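Local coordinates for XRE-family like protein (Pseudomonas syringae pv. tomato, PDB 3F6W) that probably binds DNA through a helix-turn-helix domain, as a member of the XRE family of transcriptional regulators, at residues Gln30-Leu33 with Ala34-Gly38. Numbering follows the deposited sequence.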
# COMPACT_ATOMS: atom_id res chain seq x y z
N GLN A 30 -8.87 -16.12 19.26
CA GLN A 30 -9.48 -14.80 19.41
C GLN A 30 -10.16 -14.67 20.78
O GLN A 30 -9.97 -13.69 21.49
CB GLN A 30 -10.52 -14.56 18.31
CG GLN A 30 -9.96 -14.56 16.91
CD GLN A 30 -11.00 -14.17 15.90
OE1 GLN A 30 -12.19 -14.38 16.11
NE2 GLN A 30 -10.57 -13.61 14.78
N LYS A 31 -10.94 -15.69 21.15
CA LYS A 31 -11.65 -15.68 22.42
C LYS A 31 -10.69 -15.50 23.59
O LYS A 31 -10.94 -14.72 24.51
CB LYS A 31 -12.47 -16.96 22.58
CG LYS A 31 -13.33 -17.02 23.83
CD LYS A 31 -14.25 -18.23 23.79
CE LYS A 31 -15.14 -18.31 25.02
NZ LYS A 31 -14.39 -18.76 26.22
N GLU A 32 -9.55 -16.19 23.54
CA GLU A 32 -8.52 -16.07 24.57
C GLU A 32 -7.86 -14.69 24.59
O GLU A 32 -7.60 -14.13 25.66
CB GLU A 32 -7.47 -17.16 24.38
CG GLU A 32 -6.24 -17.01 25.28
CD GLU A 32 -6.50 -17.45 26.70
OE1 GLU A 32 -5.63 -17.19 27.57
OE2 GLU A 32 -7.55 -18.06 26.96
N LEU A 33 -7.56 -14.15 23.40
CA LEU A 33 -6.99 -12.81 23.32
C LEU A 33 -7.96 -11.80 23.93
O LEU A 33 -7.56 -10.95 24.72
CB LEU A 33 -6.67 -12.43 21.87
CG LEU A 33 -6.13 -11.01 21.67
CD1 LEU A 33 -4.98 -10.74 22.61
CD2 LEU A 33 -5.72 -10.79 20.22
N ALA A 34 -9.23 -11.91 23.56
CA ALA A 34 -10.25 -10.99 24.09
C ALA A 34 -10.32 -11.06 25.62
O ALA A 34 -10.35 -10.02 26.29
CB ALA A 34 -11.61 -11.28 23.46
N ALA A 35 -10.31 -12.27 26.17
CA ALA A 35 -10.30 -12.42 27.62
C ALA A 35 -9.13 -11.66 28.24
O ALA A 35 -9.29 -10.93 29.22
CB ALA A 35 -10.26 -13.89 28.01
N ARG A 36 -7.94 -11.82 27.67
CA ARG A 36 -6.77 -11.13 28.21
C ARG A 36 -6.94 -9.61 28.15
O ARG A 36 -6.48 -8.90 29.03
CB ARG A 36 -5.50 -11.52 27.44
CG ARG A 36 -5.03 -12.94 27.72
CD ARG A 36 -3.78 -13.27 26.94
NE ARG A 36 -3.47 -14.69 27.01
CZ ARG A 36 -2.33 -15.23 26.59
NH1 ARG A 36 -1.38 -14.46 26.08
NH2 ARG A 36 -2.14 -16.54 26.69
N LEU A 37 -7.60 -9.14 27.09
CA LEU A 37 -7.79 -7.70 26.88
C LEU A 37 -8.92 -7.18 27.76
O LEU A 37 -9.06 -5.98 27.96
CB LEU A 37 -8.13 -7.41 25.41
CG LEU A 37 -7.07 -7.73 24.35
CD1 LEU A 37 -7.52 -7.31 22.95
CD2 LEU A 37 -5.75 -7.05 24.70
N GLY A 38 -9.73 -8.10 28.26
CA GLY A 38 -10.94 -7.71 28.97
C GLY A 38 -11.95 -7.06 28.03
O GLY A 38 -12.65 -6.13 28.42
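Leu-33 is the buried centre of this short helix, and Leu-37, one turn on, lies against it at the boundary: CD1 of Leu-33 is 4.1 Å from CG of Leu-37, the two branched chains slanting across each other. Such apolar chains suit an interface with neighbouring helices. The backbone N of Leu-37 donates to O of Leu-33 (3.0 Å). Ala-34 is also buried; its N bonds to O of Gln-30 (2.8 Å), and its small apolar methyl rests against that same oxygen.

The solvent side is looser. Glu-32 and Arg-36, with long charged chains suited to water, form a salt bridge; a bend at chi2 of Glu-32 (77°) brings OE1 within 3.4 Å of NE of Arg-36, a weak hydrogen bond. OE1 sits at the guanidinium edge, yet carboxylate and guanidinium planes stand 84° apart, ruling out a flat two-pronged pairing. NH1 of Arg-36 is hydrogen-bonded to backbone O of Gly-65. Gly-38, just past the last helical residue, closes the helix in a Schellman motif, its positive phi readily adopted without a side chain.

Leu-33 packs on Phe-62 and Ile-66 of helix 56-66 and Arg-23 of helix 3-26; Leu-37 touches Phe-43 of helix 41-48, probably the second helix of the helix-turn-helix.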